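Local coordinates for hypothetical protein Ta0583 (Thermoplasma acidophilum, PDB 2FSJ) that polymerizes into bundles of helical filaments in a reaction that requires nucleoside triphosphate and works best with ATP, as an archaeal homolog of actin, at residues A[275-278]-A[279-283]. Numbering follows the deposited sequence.
Sequences LEDL and ANRII
Asp277 and Arg281 meet one helical turn apart on the outer side of helix 268-290. The arginine chain runs extended from CG to NE, and Asp277 OD2 lies in the guanidinium plane at its edge, 3.4 Å from Arg281 NE. This weak hydrogen bond is part of a salt bridge, and the carboxylate stands nearly upright against the guanidinium, their planes 82° apart. With Asp277 CG anti to the backbone N (chi1 -176°), the carboxylate leans toward the following turn, where Arg281 can meet it. On another side of the helix, Glu276 CG touches Asn280 ND2 at 3.8 Å, and the carboxylate and amide planes are almost parallel, 13° apart. Both polar ends turn to one partner: Arg313 forms a salt bridge with Glu276 OE2 and donates a hydrogen bond to Asn280 OD1. With an alanine at Asn280 the amide is gone, and Arg313 would probably lose one of its two partners here, its guanidinium left to the Glu276 carboxylate and freer to turn. On the buried side, Leu278 and Ile282 lie side by side and point the same way, their CD1 methyls 3.8 Å apart. Together with Leu275 and Ala279 they rest on Ile310 of helix 307-310. Beneath the side chains, backbone bonds link each residue to the fourth one on, such as Asn280 N to Glu276 O at 2.8 Å. The arrangement is that of an amphipathic alpha-helix with i to i+4 pairs, here packed against helix 307-310, whose first residues Ser307 and Asn308 belong to the ATP-binding group Gly305 to Asn308 of the actin-like fold.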
ATOM      1  N   LEU A 275      17.912   1.262  10.470  1.00 19.17           N
ATOM      2  CA  LEU A 275      17.354   0.346   9.474  1.00 19.50           C
ATOM      3  C   LEU A 275      17.731  -1.110   9.677  1.00 20.18           C
ATOM      4  O   LEU A 275      16.901  -2.015   9.463  1.00 20.81           O
ATOM      5  CB  LEU A 275      17.707   0.800   8.053  1.00 18.53           C
ATOM      6  CG  LEU A 275      17.008   2.076   7.570  1.00 18.36           C
ATOM      7  CD1 LEU A 275      17.722   2.626   6.287  1.00 21.35           C
ATOM      8  CD2 LEU A 275      15.539   1.910   7.355  1.00 16.91           C
ATOM      9  N   GLU A 276      18.941  -1.364  10.126  1.00 21.66           N
ATOM     10  CA  GLU A 276      19.340  -2.731  10.491  1.00 23.18           C
ATOM     11  C   GLU A 276      18.570  -3.230  11.710  1.00 22.67           C
ATOM     12  O   GLU A 276      18.172  -4.388  11.765  1.00 21.57           O
ATOM     13  CB  GLU A 276      20.832  -2.787  10.831  1.00 24.82           C
ATOM     14  CG  GLU A 276      21.374  -4.196  10.909  1.00 28.68           C
ATOM     15  CD  GLU A 276      22.346  -4.454   9.766  1.00 38.90           C
ATOM     16  OE1 GLU A 276      23.450  -3.835   9.795  1.00 42.96           O
ATOM     17  OE2 GLU A 276      21.995  -5.231   8.822  1.00 44.55           O
ATOM     18  N   ASP A 277      18.347  -2.347  12.672  1.00 21.49           N
ATOM     19  CA  ASP A 277      17.529  -2.676  13.827  1.00 21.36           C
ATOM     20  C   ASP A 277      16.112  -3.019  13.401  1.00 19.55           C
ATOM     21  O   ASP A 277      15.561  -3.974  13.902  1.00 19.21           O
ATOM     22  CB  ASP A 277      17.473  -1.535  14.844  1.00 22.17           C
ATOM     23  CG  ASP A 277      16.710  -1.917  16.091  1.00 25.39           C
ATOM     24  OD1 ASP A 277      17.089  -2.897  16.776  1.00 31.85           O
ATOM     25  OD2 ASP A 277      15.662  -1.350  16.450  1.00 31.21           O
ATOM     26  N   LEU A 278      15.536  -2.262  12.472  1.00 18.88           N
ATOM     27  CA  LEU A 278      14.165  -2.576  11.989  1.00 18.85           C
ATOM     28  C   LEU A 278      14.122  -3.973  11.362  1.00 18.04           C
ATOM     29  O   LEU A 278      13.271  -4.810  11.695  1.00 17.84           O
ATOM     30  CB  LEU A 278      13.743  -1.546  10.966  1.00 19.00           C
ATOM     31  CG  LEU A 278      12.442  -1.749  10.187  1.00 19.40           C
ATOM     32  CD1 LEU A 278      11.269  -1.943  11.214  1.00 21.79           C
ATOM     33  CD2 LEU A 278      12.218  -0.610   9.293  1.00 17.74           C
ATOM     34  N   ALA A 279      15.056  -4.218  10.457  1.00 18.20           N
ATOM     35  CA  ALA A 279      15.205  -5.514   9.812  1.00 17.42           C
ATOM     36  C   ALA A 279      15.387  -6.647  10.807  1.00 17.60           C
ATOM     37  O   ALA A 279      14.699  -7.670  10.709  1.00 17.02           O
ATOM     38  CB  ALA A 279      16.378  -5.499   8.815  1.00 18.47           C
ATOM     39  N   ASN A 280      16.294  -6.480  11.753  1.00 17.16           N
ATOM     40  CA  ASN A 280      16.541  -7.488  12.753  1.00 18.44           C
ATOM     41  C   ASN A 280      15.257  -7.837  13.556  1.00 19.21           C
ATOM     42  O   ASN A 280      15.003  -9.035  13.840  1.00 18.94           O
ATOM     43  CB  ASN A 280      17.716  -7.065  13.687  1.00 19.47           C
ATOM     44  CG  ASN A 280      19.067  -7.127  12.995  1.00 20.73           C
ATOM     45  OD1 ASN A 280      19.202  -7.704  11.912  1.00 26.51           O
ATOM     46  ND2 ASN A 280      20.067  -6.577  13.624  1.00 23.08           N
ATOM     47  N   ARG A 281      14.433  -6.834  13.895  1.00 18.92           N
ATOM     48  CA  ARG A 281      13.222  -7.104  14.676  1.00 19.58           C
ATOM     49  C   ARG A 281      12.208  -7.875  13.851  1.00 18.63           C
ATOM     50  O   ARG A 281      11.567  -8.788  14.364  1.00 19.38           O
ATOM     51  CB  ARG A 281      12.556  -5.835  15.196  1.00 20.47           C
ATOM     52  CG  ARG A 281      13.343  -5.200  16.350  1.00 23.80           C
ATOM     53  CD  ARG A 281      12.682  -3.979  16.919  1.00 30.89           C
ATOM     54  NE  ARG A 281      13.437  -3.411  18.044  1.00 35.34           N
ATOM     55  CZ  ARG A 281      13.203  -3.650  19.347  1.00 39.86           C
ATOM     56  NH1 ARG A 281      12.229  -4.482  19.752  1.00 40.08           N
ATOM     57  NH2 ARG A 281      13.964  -3.044  20.253  1.00 40.24           N
ATOM     58  N   ILE A 282      12.082  -7.533  12.575  1.00 16.55           N
ATOM     59  CA  ILE A 282      11.153  -8.246  11.715  1.00 16.05           C
ATOM     60  C   ILE A 282      11.588  -9.682  11.523  1.00 15.27           C
ATOM     61  O   ILE A 282      10.765 -10.615  11.652  1.00 14.53           O
ATOM     62  CB  ILE A 282      11.000  -7.523  10.356  1.00 15.96           C
ATOM     63  CG1 ILE A 282      10.286  -6.186  10.555  1.00 17.62           C
ATOM     64  CG2 ILE A 282      10.250  -8.385   9.354  1.00 16.49           C
ATOM     65  CD1 ILE A 282      10.581  -5.192   9.447  1.00 18.37           C
ATOM     66  N   ILE A 283      12.876  -9.875  11.242  1.00 14.45           N
ATOM     67  CA  ILE A 283      13.421 -11.211  11.034  1.00 16.34           C
ATOM     68  C   ILE A 283      13.228 -12.095  12.294  1.00 17.72           C
ATOM     69  O   ILE A 283      12.794 -13.257  12.213  1.00 17.20           O
ATOM     70  CB  ILE A 283      14.882 -11.125  10.668  1.00 16.67           C
ATOM     71  CG1 ILE A 283      15.040 -10.579   9.233  1.00 17.19           C
ATOM     72  CG2 ILE A 283      15.595 -12.498  10.899  1.00 18.22           C
ATOM     73  CD1 ILE A 283      16.424 -10.000   8.949  1.00 18.84           C
TER